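Local coordinates for probable dehydrogenase (Bordetella bronchiseptica, PDB 3MOI), which is probably an NAD(P)-dependent oxidoreductase of the GFO/IDH/MocA family, its substrate unknown, pairing a Rossmann-fold nucleotide domain with a C-terminal domain built round a mixed sheet, at residues 272-275 with 276-280; 102-105 with 106-109; 203-206 with 207-210; 259-262 with 263-267. All coordinates share one frame; numbering follows the deposited sequence.

Interaction 1 (272-275 with 276-280)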
loop_
_atom_site.group_PDB
_atom_site.type_symbol
_atom_site.label_atom_id
_atom_site.label_comp_id
_atom_site.label_asym_id
_atom_site.label_seq_id
_atom_site.Cartn_x
_atom_site.Cartn_y
_atom_site.Cartn_z
ATOM N N GLU A 272 5.956 23.125 25.993
ATOM C CA GLU A 272 6.003 22.653 27.393
ATOM C C GLU A 272 5.435 21.253 27.563
ATOM O O GLU A 272 5.988 20.447 28.315
ATOM C CB GLU A 272 5.213 23.597 28.356
ATOM C CG GLU A 272 6.065 24.422 29.348
ATOM C CD GLU A 272 6.870 23.591 30.409
ATOM O OE1 GLU A 272 6.282 23.199 31.453
ATOM O OE2 GLU A 272 8.100 23.370 30.209
ATOM N N LEU A 273 4.306 20.975 26.918
ATOM C CA LEU A 273 3.753 19.644 27.025
ATOM C C LEU A 273 4.803 18.670 26.487
ATOM O O LEU A 273 5.007 17.586 27.059
ATOM C CB LEU A 273 2.460 19.509 26.247
ATOM C CG LEU A 273 1.427 18.544 26.839
ATOM C CD1 LEU A 273 0.558 18.016 25.704
ATOM C CD2 LEU A 273 2.020 17.377 27.655
ATOM N N ARG A 274 5.485 19.094 25.415
ATOM C CA ARG A 274 6.473 18.278 24.747
ATOM C C ARG A 274 7.595 17.889 25.732
ATOM O O ARG A 274 7.810 16.703 26.039
ATOM C CB ARG A 274 7.003 19.029 23.487
ATOM C CG ARG A 274 7.932 18.249 22.511
ATOM C CD ARG A 274 7.861 16.746 22.765
ATOM N NE ARG A 274 8.250 15.813 21.697
ATOM C CZ ARG A 274 9.312 15.882 20.908
ATOM N NH1 ARG A 274 10.179 16.885 20.959
ATOM N NH2 ARG A 274 9.497 14.903 20.067
ATOM N N ARG A 275 8.279 18.885 26.270
ATOM C CA ARG A 275 9.406 18.586 27.133
ATOM C C ARG A 275 9.032 18.023 28.501
ATOM O O ARG A 275 9.860 17.363 29.107
ATOM C CB ARG A 275 10.347 19.783 27.270
ATOM C CG ARG A 275 9.908 20.827 28.209
ATOM C CD ARG A 275 11.020 21.241 29.174
ATOM N NE ARG A 275 10.377 21.818 30.347
ATOM C CZ ARG A 275 10.132 21.171 31.485
ATOM N NH1 ARG A 275 9.498 21.812 32.461
ATOM N NH2 ARG A 275 10.528 19.911 31.672
ATOM N N SER A 276 7.804 18.249 28.968
ATOM C CA SER A 276 7.364 17.703 30.273
ATOM C C SER A 276 6.825 16.270 30.164
ATOM O O SER A 276 6.785 15.550 31.164
ATOM C CB SER A 276 6.343 18.630 31.001
ATOM O OG SER A 276 5.034 18.553 30.441
ATOM N N ARG A 277 6.391 15.861 28.971
ATOM C CA ARG A 277 5.874 14.502 28.794
ATOM C C ARG A 277 6.962 13.543 28.323
ATOM O O ARG A 277 7.054 12.403 28.790
ATOM C CB ARG A 277 4.710 14.449 27.816
ATOM C CG ARG A 277 3.848 13.233 28.115
ATOM C CD ARG A 277 3.129 12.667 26.922
ATOM N NE ARG A 277 1.668 12.800 26.991
ATOM C CZ ARG A 277 0.834 12.246 26.098
ATOM N NH1 ARG A 277 1.337 11.523 25.091
ATOM N NH2 ARG A 277 -0.501 12.416 26.200
ATOM N N TYR A 278 7.769 14.011 27.382
ATOM C CA TYR A 278 8.783 13.166 26.755
ATOM C C TYR A 278 10.209 13.393 27.352
ATOM O O TYR A 278 11.165 12.718 26.982
ATOM C CB TYR A 278 8.729 13.348 25.216
ATOM C CG TYR A 278 7.469 12.748 24.553
ATOM C CD1 TYR A 278 7.364 11.377 24.310
ATOM C CD2 TYR A 278 6.393 13.551 24.188
ATOM C CE1 TYR A 278 6.234 10.827 23.720
ATOM C CE2 TYR A 278 5.255 13.008 23.585
ATOM C CZ TYR A 278 5.182 11.647 23.357
ATOM O OH TYR A 278 4.058 11.114 22.777
ATOM N N GLY A 279 10.339 14.321 28.292
ATOM C CA GLY A 279 11.609 14.535 28.973
ATOM C C GLY A 279 11.984 13.415 29.936
ATOM O O GLY A 279 11.205 12.466 30.169
ATOM N N PHE A 280 13.190 13.532 30.494
ATOM C CA PHE A 280 13.700 12.532 31.440
ATOM C C PHE A 280 13.014 12.647 32.799
ATOM O O PHE A 280 13.042 13.716 33.409
ATOM C CB PHE A 280 15.226 12.638 31.639
ATOM C CG PHE A 280 15.746 11.642 32.614
ATOM C CD1 PHE A 280 15.724 10.296 32.308
ATOM C CD2 PHE A 280 16.158 12.029 33.866
ATOM C CE1 PHE A 280 16.150 9.339 33.223
ATOM C CE2 PHE A 280 16.589 11.084 34.796
ATOM C CZ PHE A 280 16.573 9.732 34.477
#
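The long side chains of R274 and Y278, one helical turn apart, cross at about a right angle. R274 brings its CD to 3.8 Å from CD2 of the Y278 ring, and the guanidinium plane stands 62° from the ring plane, so the two groups meet obliquely rather than as a stack. R274 gets there because its chain is turned about CB-CG to a nearly eclipsed chi2 of 16° and does not run straight out from the helix. L273 and R277 make the contrasting pair: they lie alongside each other and point the same way, with L273 CD2 4.0 Å from R277 CB. S276 folds back on its own helix. Its OG gives a hydrogen bond of 3.0 Å to E272 O, the carbonyl that also takes the S276 N-H, and the two donors reach that oxygen from opposite faces of its plane. E272 in turn draws in R275 through a salt bridge, NE to OE2, at 2.8 Å. These four pairs line the surface of helix 270-278. Towards its end Y278 sets its ring edge-to-face with F12, while L273 packs on the loop at P160 and F280, beyond the helix, meets F44 of helix 38-48.

Interaction 2 (102-105 with 106-109)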
loop_
_atom_site.group_PDB
_atom_site.type_symbol
_atom_site.label_atom_id
_atom_site.label_comp_id
_atom_site.label_asym_id
_atom_site.label_seq_id
_atom_site.Cartn_x
_atom_site.Cartn_y
_atom_site.Cartn_z
ATOM N N ASP A 102 26.847 18.502 2.434
ATOM C CA ASP A 102 28.180 18.919 2.800
ATOM C C ASP A 102 28.532 18.441 4.205
ATOM O O ASP A 102 29.662 17.974 4.471
ATOM C CB ASP A 102 28.298 20.450 2.797
ATOM C CG ASP A 102 28.196 21.067 1.416
ATOM O OD1 ASP A 102 28.597 20.444 0.395
ATOM O OD2 ASP A 102 27.753 22.255 1.358
ATOM N N GLU A 103 27.601 18.642 5.126
ATOM C CA GLU A 103 27.799 18.095 6.457
ATOM C C GLU A 103 28.084 16.588 6.389
ATOM O O GLU A 103 29.084 16.067 6.949
ATOM C CB GLU A 103 26.618 18.379 7.385
ATOM C CG GLU A 103 26.589 19.856 7.830
ATOM C CD GLU A 103 25.635 20.191 9.014
ATOM O OE1 GLU A 103 25.096 19.290 9.670
ATOM O OE2 GLU A 103 25.438 21.412 9.305
ATOM N N ALA A 104 27.206 15.889 5.705
ATOM C CA ALA A 104 27.371 14.461 5.597
ATOM C C ALA A 104 28.767 14.125 5.054
ATOM O O ALA A 104 29.346 13.180 5.466
ATOM C CB ALA A 104 26.336 13.904 4.770
ATOM N N ASP A 105 29.320 14.939 4.176
ATOM C CA ASP A 105 30.655 14.677 3.663
ATOM C C ASP A 105 31.661 14.948 4.729
ATOM O O ASP A 105 32.596 14.201 4.840
ATOM C CB ASP A 105 31.001 15.505 2.402
ATOM C CG ASP A 105 30.270 14.995 1.154
ATOM O OD1 ASP A 105 29.706 13.839 1.191
ATOM O OD2 ASP A 105 30.255 15.726 0.136
ATOM N N ARG A 106 31.484 15.996 5.516
ATOM C CA ARG A 106 32.453 16.262 6.569
ATOM C C ARG A 106 32.474 15.146 7.588
ATOM O O ARG A 106 33.536 14.842 8.168
ATOM C CB ARG A 106 32.169 17.566 7.337
ATOM C CG ARG A 106 32.424 18.904 6.596
ATOM C CD ARG A 106 32.280 20.074 7.671
ATOM N NE ARG A 106 33.330 19.937 8.716
ATOM C CZ ARG A 106 33.244 20.320 9.995
ATOM N NH1 ARG A 106 32.126 20.845 10.528
ATOM N NH2 ARG A 106 34.301 20.141 10.768
ATOM N N MET A 107 31.320 14.541 7.801
ATOM C CA MET A 107 31.172 13.449 8.792
ATOM C C MET A 107 31.905 12.170 8.303
ATOM O O MET A 107 32.709 11.552 9.039
ATOM C CB MET A 107 29.682 13.212 9.108
ATOM C CG MET A 107 28.972 14.373 9.946
ATOM S SD MET A 107 27.175 14.339 10.052
ATOM C CE MET A 107 26.926 15.306 8.745
ATOM N N ILE A 108 31.703 11.847 7.032
ATOM C CA ILE A 108 32.323 10.697 6.406
ATOM C C ILE A 108 33.848 10.866 6.485
ATOM O O ILE A 108 34.565 9.975 6.934
ATOM C CB ILE A 108 31.786 10.538 4.949
ATOM C CG1 ILE A 108 30.298 10.068 5.006
ATOM C CG2 ILE A 108 32.633 9.584 4.093
ATOM C CD1 ILE A 108 29.496 10.243 3.693
ATOM N N GLU A 109 34.330 12.045 6.135
ATOM C CA GLU A 109 35.746 12.248 6.005
ATOM C C GLU A 109 36.413 12.141 7.381
ATOM O O GLU A 109 37.421 11.456 7.553
ATOM C CB GLU A 109 36.008 13.546 5.241
ATOM C CG GLU A 109 35.459 13.488 3.779
ATOM C CD GLU A 109 35.420 14.844 2.977
ATOM O OE1 GLU A 109 35.456 15.954 3.574
ATOM O OE2 GLU A 109 35.348 14.786 1.713
#
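M107 N donates to E103 O at 2.8 Å, in a run of i to i+4 hydrogen bonds that satisfies each backbone amide from R106 to E109. R106 N is held by D102 O at 2.9 Å, I108 N by A104 O at 3.1 Å and E109 N by D105 O at 3.1 Å. All four acceptors thus belong to residues 102-105. One turn back, the amide of E103 is taken up by the hydroxyl of S100, just ahead of the helix.

D105 finds its partner outside the helix: with CG anti to its carbonyl carbon (chi1 -74°), it engages K366 of helix 362-381 in a salt bridge through OD1. Its other oxygen, OD2, stays 5.4 Å from E109 OE2, a pair of like charges that may weakly disfavour one another. E103 OE2 and R106 NH1 carry opposite charges but remain 6.8 Å apart, too far for a salt bridge. The buried side chains are apolar: A104 and I108 face helix 362-381, whereas M107 packs on V81 of helix 77-86.

Helix 101-114 is therefore amphipathic, with a charged face, on which D102, R106 and E109 are exposed, and an apolar face wedged between two helices. It forms the crossover between parallel strands 90-93 and 118-120, the beta-alpha-beta unit from which a Rossmann fold is built.

Interaction 3 (203-206 with 207-210); sequences RLDP and KRPT
A type I beta turn from D205 to R208 reverses the chain here, closed by the hydrogen bond from R208 N to D205 O at 3.1 Å. That donor sits well above the carbonyl plane, 60° out of it, and so misses the lone-pair directions. A second, tighter bend follows directly: P209 is the centre of an inverse gamma turn, in which T210 N returns to R208 O at 2.8 Å.

The D205 side chain adds a second bond to the turn. With CG anti to the backbone N (chi1 -175°), the carboxylate swings forward over the turn, and OD1 accepts the K207 N-H at 2.9 Å. The donor comes in on the anti side of OD1, 35° out of the carboxylate plane. A side-chain oxygen taking the amide two residues on is the bond of an Asx turn, here nested on the beta turn, in the loop that joins antiparallel strands 194-202 and 213-220 of the large mixed sheet. The other oxygen, OD2, is hydrogen-bonded to the hydroxyl of Y158.

R208 lays its aliphatic part across the same carboxylate, CG 3.8 Å from D205 OD2, but its guanidinium travels on to a salt bridge of NH2 with E270. At the open end of the loop R203 reaches over the returning limb of the loop: its CG lies 3.4 Å from T210 O and its CD 3.6 Å from P209 O. The guanidinium then pairs through NH1 with E211, while T210 OG1 is hydrogen-bonded to OG1 of T168.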
loop_
_atom_site.group_PDB
_atom_site.type_symbol
_atom_site.label_atom_id
_atom_site.label_comp_id
_atom_site.label_asym_id
_atom_site.label_seq_id
_atom_site.Cartn_x
_atom_site.Cartn_y
_atom_site.Cartn_z
ATOM N N ARG A 203 0.875 18.553 2.804
ATOM C CA ARG A 203 0.937 19.306 4.054
ATOM C C ARG A 203 -0.481 19.712 4.303
ATOM O O ARG A 203 -0.852 20.863 4.203
ATOM C CB ARG A 203 1.759 20.551 3.878
ATOM C CG ARG A 203 3.197 20.303 3.594
ATOM C CD ARG A 203 3.951 21.590 3.778
ATOM N NE ARG A 203 4.189 22.205 2.492
ATOM C CZ ARG A 203 5.390 22.608 2.068
ATOM N NH1 ARG A 203 6.478 22.504 2.871
ATOM N NH2 ARG A 203 5.506 23.119 0.824
ATOM N N LEU A 204 -1.291 18.738 4.640
ATOM C CA LEU A 204 -2.706 18.968 4.674
ATOM C C LEU A 204 -3.237 19.849 5.805
ATOM O O LEU A 204 -4.415 20.120 5.835
ATOM C CB LEU A 204 -3.403 17.615 4.668
ATOM C CG LEU A 204 -3.039 16.798 3.414
ATOM C CD1 LEU A 204 -3.998 15.694 3.262
ATOM C CD2 LEU A 204 -2.974 17.659 2.118
ATOM N N ASP A 205 -2.379 20.281 6.725
ATOM C CA ASP A 205 -2.789 21.164 7.817
ATOM C C ASP A 205 -1.907 22.421 7.799
ATOM O O ASP A 205 -0.713 22.397 8.129
ATOM C CB ASP A 205 -2.696 20.416 9.155
ATOM C CG ASP A 205 -3.216 21.221 10.356
ATOM O OD1 ASP A 205 -3.434 22.461 10.273
ATOM O OD2 ASP A 205 -3.392 20.581 11.412
ATOM N N PRO A 206 -2.506 23.542 7.419
ATOM C CA PRO A 206 -1.749 24.781 7.341
ATOM C C PRO A 206 -1.391 25.358 8.687
ATOM O O PRO A 206 -0.513 26.198 8.737
ATOM C CB PRO A 206 -2.689 25.734 6.598
ATOM C CG PRO A 206 -4.067 25.186 6.816
ATOM C CD PRO A 206 -3.901 23.687 6.972
ATOM N N LYS A 207 -2.044 24.932 9.771
ATOM C CA LYS A 207 -1.594 25.359 11.124
ATOM C C LYS A 207 -0.316 24.637 11.553
ATOM O O LYS A 207 0.373 25.056 12.475
ATOM C CB LYS A 207 -2.665 25.118 12.200
ATOM C CG LYS A 207 -4.020 25.856 11.998
ATOM C CD LYS A 207 -5.109 25.222 12.948
ATOM C CE LYS A 207 -6.528 25.845 12.853
ATOM N NZ LYS A 207 -6.511 27.259 13.227
ATOM N N ARG A 208 -0.029 23.529 10.888
ATOM C CA ARG A 208 1.158 22.754 11.197
ATOM C C ARG A 208 1.856 22.403 9.882
ATOM O O ARG A 208 1.875 21.265 9.496
ATOM C CB ARG A 208 0.790 21.479 11.982
ATOM C CG ARG A 208 -0.215 21.666 13.109
ATOM C CD ARG A 208 -0.169 20.497 14.090
ATOM N NE ARG A 208 0.516 20.920 15.312
ATOM C CZ ARG A 208 1.224 20.138 16.115
ATOM N NH1 ARG A 208 1.386 18.843 15.876
ATOM N NH2 ARG A 208 1.784 20.663 17.181
ATOM N N PRO A 209 2.474 23.390 9.236
ATOM C CA PRO A 209 2.721 23.318 7.808
ATOM C C PRO A 209 4.012 22.639 7.444
ATOM O O PRO A 209 4.879 23.236 6.826
ATOM C CB PRO A 209 2.739 24.804 7.393
ATOM C CG PRO A 209 3.229 25.509 8.548
ATOM C CD PRO A 209 2.964 24.652 9.790
ATOM N N THR A 210 4.131 21.383 7.826
ATOM C CA THR A 210 5.210 20.589 7.381
ATOM C C THR A 210 4.573 19.361 6.737
ATOM O O THR A 210 3.388 19.188 6.780
ATOM C CB THR A 210 6.161 20.219 8.523
ATOM O OG1 THR A 210 7.290 19.493 7.976
ATOM C CG2 THR A 210 5.463 19.376 9.571
#

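Interaction 4 (259-262 with 263-267)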
loop_
_atom_site.group_PDB
_atom_site.type_symbol
_atom_site.label_atom_id
_atom_site.label_comp_id
_atom_site.label_asym_id
_atom_site.label_seq_id
_atom_site.Cartn_x
_atom_site.Cartn_y
_atom_site.Cartn_z
ATOM N N ALA A 259 -4.265 12.209 19.690
ATOM C CA ALA A 259 -3.248 13.216 19.852
ATOM C C ALA A 259 -3.774 14.585 19.508
ATOM O O ALA A 259 -3.313 15.572 20.057
ATOM C CB ALA A 259 -1.996 12.860 18.980
ATOM N N ARG A 260 -4.717 14.637 18.580
ATOM C CA ARG A 260 -5.384 15.879 18.213
ATOM C C ARG A 260 -6.327 16.401 19.345
ATOM O O ARG A 260 -6.401 17.609 19.576
ATOM C CB ARG A 260 -6.158 15.696 16.895
ATOM C CG ARG A 260 -6.834 16.986 16.410
ATOM C CD ARG A 260 -7.861 16.776 15.271
ATOM N NE ARG A 260 -7.190 16.597 13.975
ATOM C CZ ARG A 260 -6.777 15.431 13.477
ATOM N NH1 ARG A 260 -7.000 14.298 14.152
ATOM N NH2 ARG A 260 -6.173 15.400 12.278
ATOM N N LYS A 261 -7.035 15.499 20.031
ATOM C CA LYS A 261 -7.838 15.859 21.213
ATOM C C LYS A 261 -6.936 16.492 22.260
ATOM O O LYS A 261 -7.141 17.631 22.659
ATOM C CB LYS A 261 -8.521 14.610 21.810
ATOM C CG LYS A 261 -9.758 14.857 22.717
ATOM C CD LYS A 261 -10.343 13.535 23.351
ATOM C CE LYS A 261 -10.201 12.253 22.402
ATOM N NZ LYS A 261 -10.946 12.274 21.048
ATOM N N VAL A 262 -5.911 15.760 22.668
ATOM C CA VAL A 262 -4.970 16.271 23.664
ATOM C C VAL A 262 -4.530 17.703 23.320
ATOM O O VAL A 262 -4.473 18.552 24.197
ATOM C CB VAL A 262 -3.753 15.332 23.878
ATOM C CG1 VAL A 262 -2.696 16.029 24.675
ATOM C CG2 VAL A 262 -4.163 14.021 24.563
ATOM N N LEU A 263 -4.269 18.001 22.057
ATOM C CA LEU A 263 -3.757 19.330 21.715
ATOM C C LEU A 263 -4.830 20.408 21.712
ATOM O O LEU A 263 -4.549 21.538 22.068
ATOM C CB LEU A 263 -3.042 19.327 20.365
ATOM C CG LEU A 263 -1.590 18.831 20.225
ATOM C CD1 LEU A 263 -1.197 17.578 21.077
ATOM C CD2 LEU A 263 -1.374 18.581 18.698
ATOM N N ARG A 264 -6.053 20.070 21.321
ATOM C CA ARG A 264 -7.131 21.058 21.187
ATOM C C ARG A 264 -7.552 21.607 22.578
ATOM O O ARG A 264 -7.778 22.821 22.763
ATOM C CB ARG A 264 -8.310 20.409 20.444
ATOM C CG ARG A 264 -9.522 21.314 20.205
ATOM C CD ARG A 264 -10.644 20.634 19.335
ATOM N NE ARG A 264 -10.995 19.251 19.730
ATOM C CZ ARG A 264 -11.706 18.892 20.813
ATOM N NH1 ARG A 264 -12.169 19.784 21.687
ATOM N NH2 ARG A 264 -11.951 17.606 21.036
ATOM N N GLN A 265 -7.641 20.692 23.542
ATOM C CA GLN A 265 -7.999 21.004 24.924
ATOM C C GLN A 265 -6.844 21.610 25.691
ATOM O O GLN A 265 -7.054 22.298 26.692
ATOM C CB GLN A 265 -8.443 19.735 25.640
ATOM C CG GLN A 265 -9.735 19.146 25.068
ATOM C CD GLN A 265 -10.104 17.828 25.718
ATOM O OE1 GLN A 265 -9.222 17.066 26.177
ATOM N NE2 GLN A 265 -11.402 17.544 25.765
ATOM N N LEU A 266 -5.627 21.334 25.237
ATOM C CA LEU A 266 -4.442 21.880 25.867
ATOM C C LEU A 266 -4.621 23.361 26.093
ATOM O O LEU A 266 -4.918 24.104 25.153
ATOM C CB LEU A 266 -3.211 21.680 24.987
ATOM C CG LEU A 266 -1.922 22.431 25.367
ATOM C CD1 LEU A 266 -2.050 23.914 24.964
ATOM C CD2 LEU A 266 -1.535 22.251 26.839
ATOM N N GLU A 267 -4.434 23.753 27.349
ATOM C CA GLU A 267 -4.311 25.133 27.777
ATOM C C GLU A 267 -2.815 25.424 28.173
ATOM O O GLU A 267 -2.187 24.714 29.003
ATOM C CB GLU A 267 -5.332 25.370 28.919
ATOM C CG GLU A 267 -4.888 26.181 30.143
ATOM C CD GLU A 267 -6.045 26.405 31.153
ATOM O OE1 GLU A 267 -5.769 26.847 32.298
ATOM O OE2 GLU A 267 -7.223 26.130 30.808
#
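Helix 258-265 is short, two turns long, and residues 259-267 span nearly all of it together with its C-terminal exit. Across the first turn A259 O accepts L263 N at 3.3 Å, and the L263 methyl CD1 also crowds that oxygen. Further along, R264 N donates to R260 O at 3.0 Å, and Q265 N to K261 O at 3.2 Å. The last bond of the series, from L266 N to V262 O, is weak at 3.2 Å, and L266 is the first residue to leave helical backbone angles.

On the outer face K261 CG lies against two neighbours. This atom, anti to the backbone N (chi1 -159°), is 3.9 Å from R264 NH2, which comes in obliquely across it, and the Q265 side chain runs alongside K261 in the same direction. The two cationic ends diverge, K261 NZ staying 5.4 Å from R264 NH2. V262 CG1 lies 4.2 Å from L263 CD1, a small apolar contact.

R260, one turn before R264, extends to Y158, where its guanidinium lies in a cation-pi contact; it also gives a hydrogen bond to Y233 O and forms a salt bridge with D324 of the second subunit. The arrangement is that of a short surface helix with its C-terminal exit.

Overall arrangement
Interactions 2 and 3 are partly buried, with three and two buried residues. Interaction 2 belongs to the Rossmann part of the molecule; its centre is about 31 to 40 Å from the centres of the other three. Interactions 1 and 4 are surface contacts on successive helices that pack together where L273 CD1 meets V262 CG1. Interaction 3, a loop, touches interaction 4 through R208 and L263, while about 8 Å separates its nearest atoms from interaction 1. Three contacts run on helical backbone ladders; interaction 3 instead uses turns and a carboxylate. Buried side chains in interaction 2 are apolar, whereas arginines and their partners mark the other three, and R260 of interaction 4 extends that chemistry to the second subunit.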